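Local coordinates for protein putative alpha-galactosidase/melibiase (Bacteroides fragilis, PDB 4OGZ) that probably hydrolyses terminal, non-reducing alpha-D-galactose residues from alpha-D-galactosides, as a member of glycoside hydrolase family 27, at residues Gly69-Met74 with Ile90-Glu95; Lys42-Asn47 with Leu54-Gly59; Leu375-Leu380 with Tyr443-Gly448; Ile33-Glu38 with Leu75-Ala80. All blocks are in the same frame, centred on the assembly; numbering follows the deposited sequence.

Interaction 1: residues Gly69-Met74 with Ile90-Glu95; sequences GTYKVM and INIGDE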
loop_
_atom_site.group_PDB
_atom_site.type_symbol
_atom_site.label_atom_id
_atom_site.label_comp_id
_atom_site.label_asym_id
_atom_site.label_seq_id
_atom_site.Cartn_x
_atom_site.Cartn_y
_atom_site.Cartn_z
ATOM N N GLY A 69 16.653 17.209 4.894
ATOM C CA GLY A 69 16.623 17.182 6.345
ATOM C C GLY A 69 15.535 16.363 6.961
ATOM O O GLY A 69 14.611 15.919 6.280
ATOM N N THR A 70 15.673 16.145 8.266
ATOM C CA THR A 70 14.643 15.480 9.056
ATOM C C THR A 70 14.042 16.481 10.024
ATOM O O THR A 70 14.760 17.143 10.831
ATOM C CB THR A 70 15.208 14.250 9.772
ATOM O OG1 THR A 70 15.661 13.325 8.781
ATOM C CG2 THR A 70 14.158 13.579 10.640
ATOM N N TYR A 71 12.734 16.605 9.937
ATOM C CA TYR A 71 11.957 17.575 10.656
ATOM C C TYR A 71 10.857 16.935 11.496
ATOM O O TYR A 71 10.064 16.149 10.998
ATOM C CB TYR A 71 11.317 18.510 9.672
ATOM C CG TYR A 71 12.255 19.108 8.692
ATOM C CD1 TYR A 71 12.953 20.282 8.994
ATOM C CD2 TYR A 71 12.424 18.562 7.436
ATOM C CE1 TYR A 71 13.806 20.866 8.075
ATOM C CE2 TYR A 71 13.261 19.151 6.503
ATOM C CZ TYR A 71 13.959 20.304 6.831
ATOM O OH TYR A 71 14.808 20.880 5.907
ATOM N N LYS A 72 10.805 17.291 12.772
ATOM C CA LYS A 72 9.882 16.693 13.720
ATOM C C LYS A 72 8.827 17.750 14.056
ATOM O O LYS A 72 9.110 18.790 14.674
ATOM C CB LYS A 72 10.656 16.165 14.950
ATOM C CG LYS A 72 11.632 15.035 14.627
ATOM C CD LYS A 72 12.657 14.756 15.746
ATOM C CE LYS A 72 14.061 14.476 15.193
ATOM N NZ LYS A 72 14.923 13.633 16.079
ATOM N N VAL A 73 7.612 17.475 13.618
ATOM C CA VAL A 73 6.496 18.363 13.713
ATOM C C VAL A 73 5.557 17.819 14.771
ATOM O O VAL A 73 5.267 16.607 14.773
ATOM C CB VAL A 73 5.756 18.420 12.346
ATOM C CG1 VAL A 73 4.521 19.322 12.421
ATOM C CG2 VAL A 73 6.720 18.843 11.230
HETATM N N MSE A 74 4.984 18.687 15.603
HETATM C CA MSE A 74 4.024 18.225 16.612
HETATM C C MSE A 74 2.664 18.580 16.112
HETATM O O MSE A 74 2.400 19.734 15.841
HETATM C CB MSE A 74 4.275 18.816 18.002
HETATM C CG MSE A 74 5.601 18.268 18.556
HETATM SE SE MSE A 74 5.604 16.322 19.010
HETATM C CE MSE A 74 3.740 16.106 19.554
ATOM N N ILE A 90 9.094 14.255 9.198
ATOM C CA ILE A 90 9.191 14.559 7.775
ATOM C C ILE A 90 10.635 14.469 7.341
ATOM O O ILE A 90 11.490 15.316 7.749
ATOM C CB ILE A 90 8.649 15.948 7.475
ATOM C CG1 ILE A 90 7.213 16.057 8.018
ATOM C CG2 ILE A 90 8.751 16.231 5.974
ATOM C CD1 ILE A 90 6.477 17.344 7.658
ATOM N N ASN A 91 10.935 13.441 6.564
ATOM C CA ASN A 91 12.235 13.255 6.032
ATOM C C ASN A 91 12.303 13.731 4.579
ATOM O O ASN A 91 11.722 13.110 3.661
ATOM C CB ASN A 91 12.675 11.807 6.144
ATOM C CG ASN A 91 14.022 11.591 5.525
ATOM O OD1 ASN A 91 14.142 11.447 4.315
ATOM N ND2 ASN A 91 15.060 11.652 6.342
ATOM N N ILE A 92 12.995 14.848 4.383
ATOM C CA ILE A 92 13.140 15.443 3.082
ATOM C C ILE A 92 14.482 14.965 2.661
ATOM O O ILE A 92 15.505 15.383 3.235
ATOM C CB ILE A 92 13.068 16.987 3.111
ATOM C CG1 ILE A 92 11.700 17.451 3.597
ATOM C CG2 ILE A 92 13.355 17.576 1.716
ATOM C CD1 ILE A 92 10.525 16.920 2.763
ATOM N N GLY A 93 14.496 14.067 1.687
ATOM C CA GLY A 93 15.685 13.285 1.408
ATOM C C GLY A 93 15.641 12.500 0.120
ATOM O O GLY A 93 14.867 12.788 -0.789
ATOM N N ASP A 94 16.471 11.474 0.073
ATOM C CA ASP A 94 16.574 10.617 -1.100
ATOM C C ASP A 94 15.550 9.482 -1.131
ATOM O O ASP A 94 15.604 8.687 -2.035
ATOM C CB ASP A 94 17.988 10.035 -1.145
ATOM C CG ASP A 94 19.029 11.133 -1.166
ATOM O OD1 ASP A 94 18.762 12.169 -1.848
ATOM O OD2 ASP A 94 20.052 10.995 -0.451
ATOM N N GLU A 95 14.628 9.429 -0.165
ATOM C CA GLU A 95 13.725 8.280 -0.022
ATOM C C GLU A 95 12.231 8.616 -0.143
ATOM O O GLU A 95 11.726 9.573 0.423
ATOM C CB GLU A 95 13.982 7.617 1.341
ATOM C CG GLU A 95 15.415 7.118 1.596
ATOM C CD GLU A 95 15.831 5.959 0.691
ATOM O OE1 GLU A 95 14.957 5.344 0.021
ATOM O OE2 GLU A 95 17.045 5.657 0.650
#

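Interaction 2: residues Lys42-Asn47 with Leu54-Gly59; sequences KWHAEN and LDKETG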
loop_
_atom_site.group_PDB
_atom_site.type_symbol
_atom_site.label_atom_id
_atom_site.label_comp_id
_atom_site.label_asym_id
_atom_site.label_seq_id
_atom_site.Cartn_x
_atom_site.Cartn_y
_atom_site.Cartn_z
ATOM N N LYS A 42 -10.380 20.085 14.296
ATOM C CA LYS A 42 -9.442 21.126 13.918
ATOM C C LYS A 42 -8.015 20.676 14.246
ATOM O O LYS A 42 -7.765 20.116 15.311
ATOM C CB LYS A 42 -9.724 22.416 14.687
ATOM C CG LYS A 42 -9.506 23.689 13.895
ATOM C CD LYS A 42 -9.525 24.899 14.813
ATOM C CE LYS A 42 -9.027 26.147 14.093
ATOM N NZ LYS A 42 -9.572 27.406 14.669
ATOM N N TRP A 43 -7.087 20.976 13.352
ATOM C CA TRP A 43 -5.732 20.510 13.480
ATOM C C TRP A 43 -4.789 21.667 13.762
ATOM O O TRP A 43 -5.046 22.808 13.390
ATOM C CB TRP A 43 -5.280 19.844 12.198
ATOM C CG TRP A 43 -5.805 18.515 11.955
ATOM C CD1 TRP A 43 -5.225 17.335 12.285
ATOM C CD2 TRP A 43 -7.020 18.193 11.260
ATOM N NE1 TRP A 43 -6.012 16.285 11.841
ATOM C CE2 TRP A 43 -7.114 16.794 11.204
ATOM C CE3 TRP A 43 -8.020 18.947 10.670
ATOM C CZ2 TRP A 43 -8.193 16.128 10.561
ATOM C CZ3 TRP A 43 -9.092 18.290 10.047
ATOM C CH2 TRP A 43 -9.153 16.905 9.993
ATOM N N HIS A 44 -3.690 21.351 14.426
ATOM C CA HIS A 44 -2.634 22.321 14.659
ATOM C C HIS A 44 -1.318 21.642 14.451
ATOM O O HIS A 44 -1.188 20.426 14.649
ATOM C CB HIS A 44 -2.728 22.944 16.076
ATOM C CG HIS A 44 -4.037 23.610 16.325
ATOM N ND1 HIS A 44 -4.242 24.957 16.104
ATOM C CD2 HIS A 44 -5.239 23.098 16.692
ATOM C CE1 HIS A 44 -5.503 25.255 16.372
ATOM N NE2 HIS A 44 -6.129 24.145 16.732
ATOM N N ALA A 45 -0.351 22.434 14.004
ATOM C CA ALA A 45 0.975 21.929 13.803
ATOM C C ALA A 45 1.944 22.928 14.388
ATOM O O ALA A 45 1.812 24.108 14.159
ATOM C CB ALA A 45 1.247 21.732 12.330
ATOM N N GLU A 46 2.898 22.445 15.168
ATOM C CA GLU A 46 3.976 23.277 15.660
ATOM C C GLU A 46 5.253 22.745 15.021
ATOM O O GLU A 46 5.446 21.529 14.834
ATOM C CB GLU A 46 3.984 23.293 17.196
ATOM C CG GLU A 46 5.191 23.950 17.866
ATOM C CD GLU A 46 5.317 25.454 17.604
ATOM O OE1 GLU A 46 4.468 26.018 16.880
ATOM O OE2 GLU A 46 6.265 26.092 18.131
ATOM N N ASN A 47 6.099 23.660 14.592
ATOM C CA ASN A 47 7.393 23.275 14.035
ATOM C C ASN A 47 7.382 22.694 12.607
ATOM O O ASN A 47 8.245 21.900 12.249
ATOM C CB ASN A 47 8.056 22.239 14.951
ATOM C CG ASN A 47 9.518 22.511 15.106
ATOM O OD1 ASN A 47 9.899 23.655 15.294
ATOM N ND2 ASN A 47 10.352 21.481 14.957
ATOM N N LEU A 54 -0.193 24.135 7.096
ATOM C CA LEU A 54 -1.310 23.257 7.417
ATOM C C LEU A 54 -2.623 24.009 7.248
ATOM O O LEU A 54 -2.756 25.096 7.733
ATOM C CB LEU A 54 -1.191 22.774 8.856
ATOM C CG LEU A 54 -2.456 22.194 9.475
ATOM C CD1 LEU A 54 -2.742 20.819 8.879
ATOM C CD2 LEU A 54 -2.337 22.148 10.994
ATOM N N ASP A 55 -3.588 23.414 6.564
ATOM C CA ASP A 55 -4.960 23.916 6.631
ATOM C C ASP A 55 -5.678 23.288 7.849
ATOM O O ASP A 55 -5.979 22.095 7.874
ATOM C CB ASP A 55 -5.698 23.625 5.314
ATOM C CG ASP A 55 -7.099 24.177 5.309
ATOM O OD1 ASP A 55 -7.620 24.471 6.404
ATOM O OD2 ASP A 55 -7.671 24.325 4.212
ATOM N N LYS A 56 -5.943 24.127 8.850
ATOM C CA LYS A 56 -6.412 23.692 10.154
ATOM C C LYS A 56 -7.809 23.134 10.073
ATOM O O LYS A 56 -8.222 22.372 10.927
ATOM C CB LYS A 56 -6.386 24.865 11.138
ATOM C CG LYS A 56 -5.008 25.454 11.349
ATOM C CD LYS A 56 -5.034 26.541 12.413
ATOM C CE LYS A 56 -3.792 27.413 12.310
ATOM N NZ LYS A 56 -3.693 28.379 13.436
ATOM N N GLU A 57 -8.544 23.506 9.034
ATOM C CA GLU A 57 -9.891 23.001 8.859
ATOM C C GLU A 57 -9.929 21.702 8.061
ATOM O O GLU A 57 -10.859 20.948 8.235
ATOM C CB GLU A 57 -10.808 24.058 8.220
ATOM C CG GLU A 57 -11.534 24.961 9.225
ATOM C CD GLU A 57 -10.633 25.928 9.996
ATOM O OE1 GLU A 57 -9.900 26.728 9.374
ATOM O OE2 GLU A 57 -10.684 25.911 11.243
ATOM N N THR A 58 -8.935 21.413 7.221
ATOM C CA THR A 58 -8.961 20.181 6.407
ATOM C C THR A 58 -7.931 19.134 6.779
ATOM O O THR A 58 -8.043 18.000 6.344
ATOM C CB THR A 58 -8.776 20.486 4.916
ATOM O OG1 THR A 58 -7.464 20.992 4.680
ATOM C CG2 THR A 58 -9.801 21.499 4.492
ATOM N N GLY A 59 -6.920 19.504 7.578
ATOM C CA GLY A 59 -5.945 18.533 8.034
ATOM C C GLY A 59 -4.871 18.253 7.004
ATOM O O GLY A 59 -4.102 17.279 7.136
HETATM O O HOH W 1 -2.698 27.024 15.639
#

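Interaction 3: residues Leu375-Leu380 with Tyr443-Gly448; sequences LLNKDL and YDVIEG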
loop_
_atom_site.group_PDB
_atom_site.type_symbol
_atom_site.label_atom_id
_atom_site.label_comp_id
_atom_site.label_asym_id
_atom_site.label_seq_id
_atom_site.Cartn_x
_atom_site.Cartn_y
_atom_site.Cartn_z
ATOM N N LEU A 375 -10.543 -4.182 6.354
ATOM C CA LEU A 375 -9.762 -3.074 5.783
ATOM C C LEU A 375 -9.616 -1.857 6.705
ATOM O O LEU A 375 -8.768 -1.012 6.467
ATOM C CB LEU A 375 -10.413 -2.611 4.481
ATOM C CG LEU A 375 -10.397 -3.610 3.335
ATOM C CD1 LEU A 375 -11.016 -2.952 2.116
ATOM C CD2 LEU A 375 -9.002 -4.101 2.993
ATOM N N LEU A 376 -10.501 -1.729 7.693
ATOM C CA LEU A 376 -10.409 -0.649 8.642
ATOM C C LEU A 376 -9.828 -1.124 9.985
ATOM O O LEU A 376 -10.072 -0.490 10.984
ATOM C CB LEU A 376 -11.786 0.034 8.837
ATOM C CG LEU A 376 -12.446 0.665 7.589
ATOM C CD1 LEU A 376 -13.739 1.348 8.009
ATOM C CD2 LEU A 376 -11.575 1.668 6.855
ATOM N N ASN A 377 -9.076 -2.221 10.020
ATOM C CA ASN A 377 -8.499 -2.679 11.268
ATOM C C ASN A 377 -7.269 -1.826 11.528
ATOM O O ASN A 377 -6.231 -2.047 10.920
ATOM C CB ASN A 377 -8.109 -4.156 11.254
ATOM C CG ASN A 377 -7.629 -4.644 12.616
ATOM O OD1 ASN A 377 -6.780 -3.989 13.264
ATOM N ND2 ASN A 377 -8.089 -5.812 13.034
ATOM N N LYS A 378 -7.444 -0.844 12.389
ATOM C CA LYS A 378 -6.423 0.160 12.699
ATOM C C LYS A 378 -5.140 -0.453 13.238
ATOM O O LYS A 378 -4.036 0.123 13.060
ATOM C CB LYS A 378 -7.045 1.104 13.723
ATOM C CG LYS A 378 -6.137 2.057 14.460
ATOM C CD LYS A 378 -6.936 2.672 15.616
ATOM C CE LYS A 378 -6.381 4.011 16.067
ATOM N NZ LYS A 378 -7.441 5.055 16.194
ATOM N N ASP A 379 -5.270 -1.584 13.936
ATOM C CA ASP A 379 -4.147 -2.198 14.630
ATOM C C ASP A 379 -3.275 -2.971 13.664
ATOM O O ASP A 379 -2.053 -2.865 13.710
ATOM C CB ASP A 379 -4.623 -3.127 15.756
ATOM C CG ASP A 379 -5.338 -2.383 16.889
ATOM O OD1 ASP A 379 -5.003 -1.211 17.143
ATOM O OD2 ASP A 379 -6.256 -2.988 17.514
ATOM N N LEU A 380 -3.898 -3.688 12.738
ATOM C CA LEU A 380 -3.149 -4.330 11.658
ATOM C C LEU A 380 -2.427 -3.318 10.767
ATOM O O LEU A 380 -1.246 -3.516 10.428
ATOM C CB LEU A 380 -4.025 -5.215 10.777
ATOM C CG LEU A 380 -4.489 -6.482 11.460
ATOM C CD1 LEU A 380 -5.603 -7.131 10.614
ATOM C CD2 LEU A 380 -3.325 -7.434 11.691
ATOM N N TYR A 443 -1.531 -8.846 23.236
ATOM C CA TYR A 443 -2.708 -8.159 22.750
ATOM C C TYR A 443 -3.188 -8.840 21.463
ATOM O O TYR A 443 -2.414 -9.045 20.531
ATOM C CB TYR A 443 -2.360 -6.694 22.523
ATOM C CG TYR A 443 -3.482 -5.864 21.968
ATOM C CD1 TYR A 443 -4.506 -5.403 22.792
ATOM C CD2 TYR A 443 -3.520 -5.537 20.611
ATOM C CE1 TYR A 443 -5.545 -4.650 22.285
ATOM C CE2 TYR A 443 -4.550 -4.772 20.098
ATOM C CZ TYR A 443 -5.565 -4.341 20.939
ATOM O OH TYR A 443 -6.587 -3.591 20.417
ATOM N N ASP A 444 -4.449 -9.213 21.436
ATOM C CA ASP A 444 -5.067 -9.855 20.260
ATOM C C ASP A 444 -5.596 -8.755 19.344
ATOM O O ASP A 444 -6.537 -8.059 19.669
ATOM C CB ASP A 444 -6.149 -10.826 20.692
ATOM C CG ASP A 444 -6.760 -11.586 19.536
ATOM O OD1 ASP A 444 -6.912 -11.025 18.429
ATOM O OD2 ASP A 444 -7.095 -12.758 19.754
ATOM N N VAL A 445 -4.933 -8.605 18.209
ATOM C CA VAL A 445 -5.172 -7.542 17.239
ATOM C C VAL A 445 -6.449 -7.730 16.413
ATOM O O VAL A 445 -7.003 -6.765 15.898
ATOM C CB VAL A 445 -3.935 -7.456 16.308
ATOM C CG1 VAL A 445 -4.227 -6.744 14.989
ATOM C CG2 VAL A 445 -2.802 -6.788 17.048
ATOM N N ILE A 446 -6.914 -8.960 16.272
ATOM C CA ILE A 446 -8.130 -9.230 15.509
ATOM C C ILE A 446 -9.335 -9.041 16.419
ATOM O O ILE A 446 -10.370 -8.564 15.978
ATOM C CB ILE A 446 -8.141 -10.655 14.931
ATOM C CG1 ILE A 446 -6.908 -10.890 14.026
ATOM C CG2 ILE A 446 -9.433 -10.929 14.162
ATOM C CD1 ILE A 446 -6.929 -10.105 12.734
ATOM N N GLU A 447 -9.208 -9.437 17.679
ATOM C CA GLU A 447 -10.273 -9.202 18.660
ATOM C C GLU A 447 -10.242 -7.811 19.248
ATOM O O GLU A 447 -11.218 -7.397 19.855
ATOM C CB GLU A 447 -10.192 -10.190 19.826
ATOM C CG GLU A 447 -11.138 -11.352 19.704
ATOM C CD GLU A 447 -10.798 -12.206 18.520
ATOM O OE1 GLU A 447 -9.606 -12.547 18.365
ATOM O OE2 GLU A 447 -11.718 -12.528 17.745
ATOM N N GLY A 448 -9.122 -7.110 19.131
ATOM C CA GLY A 448 -8.909 -5.883 19.897
ATOM C C GLY A 448 -9.034 -6.076 21.412
ATOM O O GLY A 448 -9.796 -5.370 22.063
#

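Interaction 4: residues Ile33-Glu38 with Leu75-Ala80; sequences IPTSGE and LKAENA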
loop_
_atom_site.group_PDB
_atom_site.type_symbol
_atom_site.label_atom_id
_atom_site.label_comp_id
_atom_site.label_asym_id
_atom_site.label_seq_id
_atom_site.Cartn_x
_atom_site.Cartn_y
_atom_site.Cartn_z
ATOM N N ILE A 33 -3.460 14.381 7.312
ATOM C CA ILE A 33 -3.210 13.764 8.620
ATOM C C ILE A 33 -4.360 12.818 8.940
ATOM O O ILE A 33 -5.441 13.284 9.265
ATOM C CB ILE A 33 -3.152 14.803 9.721
ATOM C CG1 ILE A 33 -2.052 15.832 9.438
ATOM C CG2 ILE A 33 -2.944 14.148 11.095
ATOM C CD1 ILE A 33 -2.328 17.144 10.136
ATOM N N PRO A 34 -4.104 11.503 8.896
ATOM C CA PRO A 34 -5.214 10.571 9.104
ATOM C C PRO A 34 -5.717 10.580 10.549
ATOM O O PRO A 34 -4.983 10.234 11.483
ATOM C CB PRO A 34 -4.598 9.223 8.731
ATOM C CG PRO A 34 -3.358 9.524 7.975
ATOM C CD PRO A 34 -2.872 10.788 8.554
ATOM N N THR A 35 -6.960 10.973 10.737
ATOM C CA THR A 35 -7.420 11.262 12.089
ATOM C C THR A 35 -8.787 10.654 12.358
ATOM O O THR A 35 -9.789 11.063 11.751
ATOM C CB THR A 35 -7.486 12.775 12.329
ATOM O OG1 THR A 35 -6.262 13.365 11.900
ATOM C CG2 THR A 35 -7.690 13.080 13.802
ATOM N N SER A 36 -8.827 9.693 13.279
ATOM C CA SER A 36 -10.092 9.199 13.823
ATOM C C SER A 36 -10.689 10.231 14.723
ATOM O O SER A 36 -9.983 11.075 15.270
ATOM C CB SER A 36 -9.903 7.923 14.649
ATOM O OG SER A 36 -9.248 6.958 13.897
ATOM N N GLY A 37 -11.996 10.127 14.903
ATOM C CA GLY A 37 -12.738 10.862 15.934
ATOM C C GLY A 37 -13.978 11.579 15.413
ATOM O O GLY A 37 -14.139 11.803 14.221
ATOM N N GLU A 38 -14.823 11.982 16.333
ATOM C CA GLU A 38 -16.002 12.741 15.982
ATOM C C GLU A 38 -15.638 14.051 15.283
ATOM O O GLU A 38 -14.693 14.721 15.638
ATOM C CB GLU A 38 -16.826 13.028 17.225
ATOM C CG GLU A 38 -18.169 13.682 16.911
ATOM C CD GLU A 38 -19.061 13.912 18.130
ATOM O OE1 GLU A 38 -19.582 12.914 18.693
ATOM O OE2 GLU A 38 -19.263 15.086 18.512
ATOM N N LEU A 75 1.815 17.563 15.953
ATOM C CA LEU A 75 0.445 17.729 15.498
ATOM C C LEU A 75 -0.523 17.575 16.658
ATOM O O LEU A 75 -0.322 16.767 17.574
ATOM C CB LEU A 75 0.097 16.708 14.416
ATOM C CG LEU A 75 1.026 16.585 13.196
ATOM C CD1 LEU A 75 0.570 15.443 12.310
ATOM C CD2 LEU A 75 1.084 17.877 12.417
ATOM N N LYS A 76 -1.563 18.386 16.621
ATOM C CA LYS A 76 -2.635 18.265 17.555
ATOM C C LYS A 76 -3.945 18.270 16.775
ATOM O O LYS A 76 -4.105 19.046 15.846
ATOM C CB LYS A 76 -2.572 19.413 18.563
ATOM C CG LYS A 76 -3.433 19.198 19.796
ATOM C CD LYS A 76 -3.011 20.054 20.982
ATOM C CE LYS A 76 -3.627 19.482 22.260
ATOM N NZ LYS A 76 -3.451 20.347 23.456
ATOM N N ALA A 77 -4.852 17.368 17.134
ATOM C CA ALA A 77 -6.200 17.364 16.603
ATOM C C ALA A 77 -7.186 17.512 17.744
ATOM O O ALA A 77 -7.038 16.876 18.794
ATOM C CB ALA A 77 -6.468 16.078 15.835
ATOM N N GLU A 78 -8.201 18.340 17.549
ATOM C CA GLU A 78 -9.153 18.622 18.635
ATOM C C GLU A 78 -10.568 18.526 18.131
ATOM O O GLU A 78 -10.847 18.887 16.979
ATOM C CB GLU A 78 -8.878 20.021 19.257
ATOM C CG GLU A 78 -7.394 20.370 19.360
ATOM C CD GLU A 78 -7.095 21.619 20.188
ATOM O OE1 GLU A 78 -7.609 22.694 19.828
ATOM O OE2 GLU A 78 -6.324 21.521 21.179
ATOM N N ASN A 79 -11.454 17.995 18.975
ATOM C CA ASN A 79 -12.886 18.057 18.709
ATOM C C ASN A 79 -13.658 18.329 20.015
ATOM O O ASN A 79 -13.050 18.564 21.050
ATOM C CB ASN A 79 -13.393 16.788 17.963
ATOM C CG ASN A 79 -13.262 15.504 18.773
ATOM O OD1 ASN A 79 -13.068 15.518 19.991
ATOM N ND2 ASN A 79 -13.408 14.372 18.089
ATOM N N ALA A 80 -14.986 18.248 19.972
ATOM C CA ALA A 80 -15.813 18.488 21.152
ATOM C C ALA A 80 -15.576 17.510 22.299
ATOM O O ALA A 80 -15.957 17.785 23.421
ATOM C CB ALA A 80 -17.286 18.473 20.767
#

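Interaction 1: residues Gly69-Met74 with Ile90-Glu95
Gly69 and Ile92 bond to each other twice through their backbones: Gly69 N gives its hydrogen to Ile92 O at 2.7 Å, and Ile92 N returns one to Gly69 O. One step inward Tyr71 and Ile90 repeat the pattern, with Ile90 N meeting Tyr71 O at 2.8 Å almost straight (178° at the hydrogen). Two hydrogen-bonded pairs thus flank the non-hydrogen-bonded pair Thr70 and Asn91, where the CA atoms close to 4.5 Å. On the face carrying this middle pair, Asn91 ND2 reaches Thr70 OG1 at 3.0 Å, a bent, weak bond that is also doubtful, since it rests on one of two conformers of Thr70. Asn91 CG stands anti to its backbone N (chi1 177°), on the side of the carbonyl carbon.

The other face is mostly apolar. The Tyr71 ring turns its CD2-CE2 edge to the neighbouring strand, so that CE2 lies 3.7 Å from Ile92 CG1 and Ile90 O also sits near the ring plane. The phenol OH bonds back to Glu67 O, which ties down the far end of the ring just where Gly69 has no side chain to obstruct it. Further along, Val73 CG2 touches Ile90 CD1 at 3.9 Å, with Val21 packed on Ile90 as well. Strands 69-79 and 82-92 are two arms of one antiparallel beta hairpin, and this register zips its open end within the N-terminal Ig-like domain.

Interaction 2: residues Lys42-Asn47 with Leu54-Gly59
Trp43 N donates to Lys56 O at 3.0 Å, and by this bond strand 42-46 holds the turn that follows strand 52-55. The Trp43 indole lies over this turn: Gly59 CA sits above the six-membered ring, 3.5 Å from its centroid, in a CH-pi contact. Gly59, with no side chain and a positive phi, lets the backbone come this close to the ring. Glu57 O lies near the indole plane at its edge, and NE1 is engaged by Thr35 OG1. Inside the turn, Asp55 OD1 accepts from Glu57 N at 2.9 Å, making an Asx turn, while Asp55 O accepts from Thr58 N and Gly59 N.

Leu54 sends CD2 into the corner between Trp43 CB and Ala45 CB, 3.8 Å from the latter. On the outer side Lys56 stretches past the strand, its CG 3.3 Å from Trp43 O, which is buried without a polar partner. Beyond, a water accepts from Lys56 NZ at 2.8 Å and also bonds His44 ND1. Lys42 runs beside Glu57 and points the same way, but NZ to OE2 is a long salt bridge (3.9 Å). The contact at the indole thus rests on close fit and one backbone bond, while the charged rim probably adds only modest, solvent-screened attraction.

Interaction 3: residues Leu375-Leu380 with Tyr443-Gly448
Asn377 and Val445 join two domains: the first caps helix 378-384, in the sequence family of the putative catalytic TIM-barrel domain, and the second follows strand 442-444 of the C-terminal beta sandwich. Asn377 is an N-cap residue that works in two directions. Its CG is anti to the backbone N (chi1 -175°); OD1 accepts from Leu380 N at 2.9 Å, and weakly from Asp379 N. Its ND2 reaches outward to Val445 O at 3.2 Å, in a nearly straight bond (172° at the hydrogen) with the acceptor in the plane of the amide. The bonds on its two ends together fix the rotation of the amide.

Val445 is presented by an Asx turn, Asp444 OD1 to Ile446 N, which a second bond from Glu447 N extends to an Asx motif. Its CG1 carries the apolar part of the contact, touching Asp379 CB at 3.7 Å and Leu380 CD2 at a tight 3.5 Å. Leu380 CD1 also meets Ile446 CD1, and Phe348 and Val469 continue this packing on Leu380.

Beside this packing Asp379 and Tyr443 cross at about a right angle, with carboxylate and ring planes 79° apart. A bound di(hydroxyethyl)ether lies close to this aspartate. Tyr443 OH donates to Asp379 OD2 at 3.0 Å, approaching from above the carboxylate plane while OD2 itself stays near the plane of the tyrosine ring.

Interaction 4: residues Ile33-Glu38 with Leu75-Ala80
Ile33 and Leu75 reach toward each other tip to tip, closing the buried end of the contact. Leu75 CD1 is the meeting point: it lies 3.9 Å from Ile33 CG1, equally near CG2, and only slightly farther from CD1, so the methyl nests against three atoms of the isoleucine. Ile15 packs on both residues, while Trp43 flanks Ile33 and Ala45 flanks Leu75. One step along, Thr35 CG2 meets Ala77 CB at 3.8 Å. The methyl faces the alanine because it stands anti to the Thr35 backbone N, which leaves OG1 on another branch. That hydroxyl donates to Ile33 O at 2.8 Å from well above the carbonyl plane, so the polar branch is satisfied beside an apolar one.

The backbones here stay well apart, with CA atoms 7.7 Å apart for Thr35 and Ala77. The end-to-end directions of the touching parts, 33 to 38 and 75 to 79, differ by 17°, yet they share no backbone hydrogen bond, as befits layers of a beta sandwich: strand 28-36 belongs to one sheet of the Ig-like domain and strand 69-79 to the other, and side chains fill the space between.

Toward the partly exposed end the apolar contacts give way to a single polar one. Asn79 CG occupies the crowded position between backbone N and carbonyl carbon (chi1 64°), and ND2 donates to Glu38 O at 2.8 Å on a lone pair in the carbonyl plane. Gly11 O takes a further bond from ND2, and OD1 accepts from Leu81 N. Glu38 CB touches Asn79 ND2 at 3.8 Å.

Overall arrangement
Interactions 1, 2 and 4 all lie in the N-terminal Ig-like domain and share the sheet that holds strands 42-46, 69-79 and 82-92. Strand 69-79 is the common element: its first half serves interaction 1 and its second half interaction 4, whose centres are 22 Å apart. Interaction 2 lies about 10 Å from interaction 4, centre to centre, and is nested inside the chain loop that interaction 4 closes; both bridge between the domain's two sheets. Interaction 3 comes much later in the chain, about 20 Å from interaction 4, centre to centre, and joins helix 378-384, within the sequence family of the putative catalytic barrel, to the C-terminal beta sandwich. Together they illustrate cohesion within one domain and docking between two others.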